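Local coordinates for protein CurM Sulfotransferase (Moorea producta, PDB 4GBM) that probably transfers a sulfo group from PAPS to an intermediate of the curacin polyketide pathway, and binds the nucleotide product PAP, at residues Tyr161-Pro166 with Ser304-Glu309; Gln195-Ser200 with Ser297-Ile302. The protein carries 2 engineered substitutions. One frame throughout, in Å; residues are numbered along the deposited sequence.

Contact 1 (Tyr161-Pro166 with Ser304-Glu309); sequences YLVRHP and SQLSYE. With A3P (adenosine-3'-5'-diphosphate), chain G.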
# COMPACT_ATOMS: atom_id res chain seq x y z
N TYR A 161 8.50 3.63 3.41
CA TYR A 161 8.61 2.27 3.91
C TYR A 161 7.87 2.20 5.23
O TYR A 161 8.35 2.73 6.25
CB TYR A 161 10.09 1.89 4.05
CG TYR A 161 10.38 0.51 4.64
CD1 TYR A 161 9.45 -0.54 4.57
CD2 TYR A 161 11.62 0.26 5.23
CE1 TYR A 161 9.75 -1.79 5.11
CE2 TYR A 161 11.93 -0.98 5.76
CZ TYR A 161 11.00 -2.01 5.69
OH TYR A 161 11.31 -3.22 6.24
N LEU A 162 6.69 1.59 5.20
CA LEU A 162 5.83 1.45 6.37
C LEU A 162 6.06 0.08 7.00
O LEU A 162 5.94 -0.95 6.33
CB LEU A 162 4.37 1.62 5.96
CG LEU A 162 3.29 1.41 7.03
CD1 LEU A 162 3.40 2.42 8.18
CD2 LEU A 162 1.92 1.48 6.38
N VAL A 163 6.41 0.08 8.29
CA VAL A 163 6.69 -1.14 9.04
C VAL A 163 5.78 -1.27 10.26
O VAL A 163 5.37 -0.27 10.84
CB VAL A 163 8.19 -1.25 9.48
CG1 VAL A 163 9.11 -1.30 8.29
CG2 VAL A 163 8.59 -0.10 10.40
N ARG A 164 5.45 -2.51 10.61
CA ARG A 164 4.69 -2.80 11.83
C ARG A 164 5.31 -4.00 12.53
O ARG A 164 5.91 -4.85 11.88
CB ARG A 164 3.21 -3.04 11.49
CG ARG A 164 2.33 -3.18 12.73
CD ARG A 164 0.88 -3.31 12.36
NE ARG A 164 0.05 -3.29 13.56
CZ ARG A 164 -1.26 -3.52 13.56
NH1 ARG A 164 -1.87 -3.82 12.42
NH2 ARG A 164 -1.95 -3.45 14.69
N HIS A 165 5.17 -4.06 13.85
CA HIS A 165 5.72 -5.14 14.64
C HIS A 165 5.27 -6.49 14.08
O HIS A 165 4.09 -6.66 13.76
CB HIS A 165 5.27 -5.01 16.09
CG HIS A 165 6.05 -5.85 17.05
ND1 HIS A 165 5.90 -7.22 17.15
CD2 HIS A 165 6.99 -5.51 17.97
CE1 HIS A 165 6.73 -7.69 18.07
NE2 HIS A 165 7.40 -6.67 18.59
N PRO A 166 6.20 -7.45 13.97
CA PRO A 166 5.81 -8.74 13.39
C PRO A 166 4.69 -9.47 14.15
O PRO A 166 3.87 -10.15 13.52
CB PRO A 166 7.12 -9.56 13.43
CG PRO A 166 7.95 -8.88 14.49
CD PRO A 166 7.62 -7.43 14.35
N SER A 304 15.22 -7.22 14.64
CA SER A 304 16.33 -6.49 15.26
C SER A 304 16.79 -5.33 14.39
O SER A 304 17.01 -4.22 14.88
CB SER A 304 17.50 -7.43 15.56
OG SER A 304 17.14 -8.37 16.56
N GLN A 305 16.91 -5.59 13.08
CA GLN A 305 17.32 -4.53 12.16
C GLN A 305 16.33 -3.38 12.16
O GLN A 305 16.71 -2.21 12.02
CB GLN A 305 17.53 -5.05 10.73
CG GLN A 305 18.22 -4.00 9.85
CD GLN A 305 18.42 -4.42 8.41
OE1 GLN A 305 18.38 -5.61 8.08
NE2 GLN A 305 18.68 -3.44 7.55
N LEU A 306 15.05 -3.72 12.33
CA LEU A 306 13.97 -2.73 12.38
C LEU A 306 13.72 -2.18 13.78
O LEU A 306 12.77 -1.42 13.97
CB LEU A 306 12.68 -3.33 11.81
CG LEU A 306 12.71 -3.70 10.32
CD1 LEU A 306 11.41 -4.41 9.93
CD2 LEU A 306 12.92 -2.46 9.44
N SER A 307 14.56 -2.56 14.74
CA SER A 307 14.46 -2.07 16.13
C SER A 307 13.17 -2.45 16.86
O SER A 307 12.70 -1.70 17.73
CB SER A 307 14.67 -0.55 16.19
OG SER A 307 15.96 -0.20 15.73
N TYR A 308 12.58 -3.60 16.52
CA TYR A 308 11.44 -4.12 17.27
C TYR A 308 11.88 -5.08 18.37
O TYR A 308 12.73 -5.94 18.14
CB TYR A 308 10.45 -4.83 16.34
CG TYR A 308 9.56 -3.90 15.55
CD1 TYR A 308 8.67 -3.04 16.20
CD2 TYR A 308 9.60 -3.87 14.16
CE1 TYR A 308 7.85 -2.19 15.48
CE2 TYR A 308 8.78 -3.02 13.43
CZ TYR A 308 7.91 -2.19 14.10
OH TYR A 308 7.09 -1.35 13.38
N GLU A 309 11.29 -4.91 19.56
CA GLU A 309 11.54 -5.78 20.71
C GLU A 309 10.63 -6.99 20.66
O GLU A 309 9.45 -6.87 20.29
CB GLU A 309 11.27 -5.03 22.02
CG GLU A 309 12.05 -3.74 22.20
CD GLU A 309 11.53 -2.90 23.36
OE1 GLU A 309 10.92 -3.47 24.30
OE2 GLU A 309 11.72 -1.67 23.33
P1 A3P G . -6.63 -5.46 11.66
O1P A3P G . -6.64 -6.89 11.17
O2P A3P G . -7.93 -4.74 11.45
O3P A3P G . -6.04 -5.32 13.04
P2 A3P G . -3.39 -2.82 5.78
O4P A3P G . -1.94 -2.64 5.48
O5P A3P G . -3.98 -4.15 5.40
O6P A3P G . -4.23 -1.64 5.34
O5' A3P G . -3.47 -2.83 7.40
C5' A3P G . -4.70 -3.21 8.04
C4' A3P G . -4.54 -2.88 9.50
O4' A3P G . -4.55 -1.46 9.66
C3' A3P G . -5.71 -3.36 10.34
O3' A3P G . -5.56 -4.74 10.67
C2' A3P G . -5.62 -2.41 11.53
O2' A3P G . -4.75 -2.94 12.54
C1' A3P G . -4.99 -1.14 10.97
N9 A3P G . -6.00 -0.05 10.90
C8 A3P G . -7.03 0.06 10.04
N7 A3P G . -7.77 1.17 10.29
C5 A3P G . -7.18 1.79 11.34
C6 A3P G . -7.43 3.01 12.14
N6 A3P G . -8.47 3.83 11.83
N1 A3P G . -6.57 3.28 13.16
C2 A3P G . -5.52 2.48 13.46
N3 A3P G . -5.24 1.36 12.77
C4 A3P G . -6.02 0.98 11.73

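Contact 2 (Gln195-Ser200 with Ser297-Ile302); sequences QVWAKS and SETQRI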
# COMPACT_ATOMS: atom_id res chain seq x y z
N GLN A 195 6.35 -15.80 7.33
CA GLN A 195 7.11 -15.77 6.08
C GLN A 195 6.71 -14.56 5.23
O GLN A 195 7.57 -13.93 4.61
CB GLN A 195 6.93 -17.08 5.31
CG GLN A 195 7.67 -17.13 3.98
CD GLN A 195 7.52 -18.47 3.29
OE1 GLN A 195 8.05 -19.48 3.75
NE2 GLN A 195 6.81 -18.48 2.17
N VAL A 196 5.42 -14.23 5.20
CA VAL A 196 4.97 -13.06 4.44
C VAL A 196 5.59 -11.77 5.01
O VAL A 196 6.12 -10.94 4.27
CB VAL A 196 3.43 -12.97 4.37
CG1 VAL A 196 2.99 -11.63 3.79
CG2 VAL A 196 2.88 -14.09 3.51
N TRP A 197 5.56 -11.62 6.34
CA TRP A 197 6.16 -10.45 6.98
C TRP A 197 7.68 -10.40 6.74
O TRP A 197 8.22 -9.35 6.40
CB TRP A 197 5.85 -10.43 8.48
CG TRP A 197 6.36 -9.19 9.17
CD1 TRP A 197 5.69 -8.01 9.32
CD2 TRP A 197 7.64 -9.01 9.80
NE1 TRP A 197 6.47 -7.10 10.00
CE2 TRP A 197 7.67 -7.69 10.30
CE3 TRP A 197 8.76 -9.84 9.98
CZ2 TRP A 197 8.79 -7.18 10.98
CZ3 TRP A 197 9.86 -9.33 10.66
CH2 TRP A 197 9.87 -8.01 11.15
N ALA A 198 8.35 -11.55 6.90
CA ALA A 198 9.80 -11.62 6.76
C ALA A 198 10.25 -11.36 5.32
O ALA A 198 11.17 -10.56 5.10
CB ALA A 198 10.32 -12.98 7.25
N LYS A 199 9.59 -12.01 4.36
CA LYS A 199 9.97 -11.87 2.95
C LYS A 199 9.69 -10.46 2.43
O LYS A 199 10.55 -9.87 1.76
CB LYS A 199 9.27 -12.92 2.08
CG LYS A 199 9.51 -12.76 0.59
CD LYS A 199 9.06 -13.98 -0.21
CE LYS A 199 9.00 -13.67 -1.70
NZ LYS A 199 10.27 -13.08 -2.26
N SER A 200 8.52 -9.91 2.75
CA SER A 200 8.15 -8.56 2.33
C SER A 200 9.16 -7.55 2.85
O SER A 200 9.68 -6.72 2.11
CB SER A 200 6.75 -8.19 2.82
OG SER A 200 5.78 -9.07 2.28
N SER A 297 14.68 -17.73 13.81
CA SER A 297 15.90 -16.93 13.96
C SER A 297 16.06 -15.86 12.88
O SER A 297 16.44 -14.73 13.18
CB SER A 297 17.12 -17.85 13.97
OG SER A 297 17.00 -18.79 15.01
N GLU A 298 15.76 -16.21 11.63
CA GLU A 298 15.89 -15.26 10.52
C GLU A 298 14.94 -14.08 10.68
O GLU A 298 15.30 -12.93 10.39
CB GLU A 298 15.64 -15.93 9.16
CG GLU A 298 16.54 -17.12 8.86
CD GLU A 298 16.13 -18.39 9.61
OE1 GLU A 298 17.00 -19.23 9.86
OE2 GLU A 298 14.94 -18.55 9.93
N THR A 299 13.73 -14.37 11.14
CA THR A 299 12.72 -13.35 11.37
C THR A 299 13.15 -12.43 12.51
O THR A 299 12.98 -11.20 12.42
CB THR A 299 11.37 -13.99 11.69
OG1 THR A 299 11.07 -14.97 10.69
CG2 THR A 299 10.25 -12.94 11.73
N GLN A 300 13.70 -13.02 13.57
CA GLN A 300 14.20 -12.24 14.70
C GLN A 300 15.29 -11.25 14.27
O GLN A 300 15.35 -10.13 14.77
CB GLN A 300 14.72 -13.14 15.82
CG GLN A 300 13.65 -14.02 16.43
CD GLN A 300 14.09 -14.64 17.74
OE1 GLN A 300 15.03 -14.17 18.38
NE2 GLN A 300 13.39 -15.69 18.15
N ARG A 301 16.14 -11.66 13.33
CA ARG A 301 17.20 -10.77 12.85
C ARG A 301 16.64 -9.56 12.09
O ARG A 301 17.13 -8.44 12.24
CB ARG A 301 18.25 -11.53 12.02
CG ARG A 301 19.01 -12.54 12.86
CD ARG A 301 20.17 -13.18 12.12
NE ARG A 301 20.60 -14.37 12.85
CZ ARG A 301 20.29 -15.62 12.50
NH1 ARG A 301 20.72 -16.63 13.26
NH2 ARG A 301 19.57 -15.86 11.41
N ILE A 302 15.60 -9.79 11.29
CA ILE A 302 14.89 -8.71 10.60
C ILE A 302 14.26 -7.76 11.61
O ILE A 302 14.38 -6.53 11.49
CB ILE A 302 13.83 -9.24 9.59
CG1 ILE A 302 14.50 -10.09 8.50
CG2 ILE A 302 13.07 -8.09 8.92
CD1 ILE A 302 13.52 -10.92 7.69

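Contact 1 (Tyr161-Pro166 with Ser304-Glu309)
The phenol ring of Tyr308 lies flat against backbone: CA of His165 sits over the centre of its face, 3.7 Å from the ring centroid, a CH-pi contact only 10° off the ring normal. The backbone N of His165 lies over the same ring, 3.3 Å from CZ of Tyr308. With CG anti to the backbone N (chi1 -165°), the imidazole of His165 runs alongside the phenol of Tyr308 in the reverse sense. Its CD2 is 3.5 Å from CD1 of Tyr308, and the ring planes are 67° apart. NE2 of His165 donates a nearly straight hydrogen bond of 2.7 Å to O of Glu309, which lies in the plane of the ring. ND1 caps the N of Tyr167, so His165 is the N-cap of helix 166-175 and both its ring nitrogens are engaged. Tyr308 OH and the His165 N each bond to the carboxylate of Glu222. Replacing Tyr308 with an alanine would probably leave the backbone at His165 without its cover, and Glu222 without its hydroxyl partner.

Beside this, Leu306 CD2 is 3.7 Å from Tyr161 OH and also meets Val163 CG1. The hydroxyl of Tyr161 bonds to Asn201. Just past helix 297-305 the chain closes a Schellman motif, with Ser307 at positive phi between Leu306 and Tyr308. On the other side of the strand end, the extended Arg164 side chain reaches the nucleotide, where NH1 donates a 3.0 Å hydrogen bond to O2' of adenosine-3'-5'-diphosphate. Ring cover, the imidazole bond and Glu222 together are likely to steady the backbone from which Arg164 reaches the nucleotide.

Contact 2 (Gln195-Ser200 with Ser297-Ile302)
Helix 189-208 and the C-terminal helix 297-305 pack against each other here, through Trp197 and Ala198 on one and Thr299 and Ile302 on the other. With CG anti to the backbone N (chi1 -176°), the indole of Trp197 leans from its helix toward 297-302, and the six-membered part of the ring does the touching. Its CZ3 is 3.8 Å from Thr299 CG2 and 3.9 Å from Ile302 CG2, both methyls approaching obliquely. The indole and the isoleucine point past one another.

Helix 189-208 lies against the parallel beta-sheet of the sulfotransferase fold, which is akin to that of the P-loop NTPases, and helix 297-305 packs on it. The axes of the two segments come within 9.9 Å, with their directions 50° apart. The nearest backbones are those of Ala198 and Thr299, whose CA atoms are 5.7 Å apart; the small alanine side chain suits this approach. Ala198 CB meets Ile302 CD1 at 3.8 Å. The same methyl of Ile302 lies 3.5 Å from the carbonyl O of Ala198.

No hydrogen bond joins the two segments, but Thr299 OG1 bonds to Glu194, one turn before Ala198 on helix 189-208.

In the fold
Both contacts are largely buried, although their centres lie about 17 Å and 19 Å from the centre of the chain. They share the region of helix 297-305: contact 2 uses its body, and contact 1 the chain just after its end. Within the two segments contact 2 is apolar packing; a polar link between the helices, Thr299 to Glu194, lies just beyond them. Contact 1 sets the tail against the end of a beta strand, and adds a hydrogen bond and a ligand-binding arginine. Trp197 joins the two contacts. Its NE1 is 3.0 Å from Arg164 O, probably a hydrogen bond, and its CZ2 packs on Pro166 CD and Leu306 CD1.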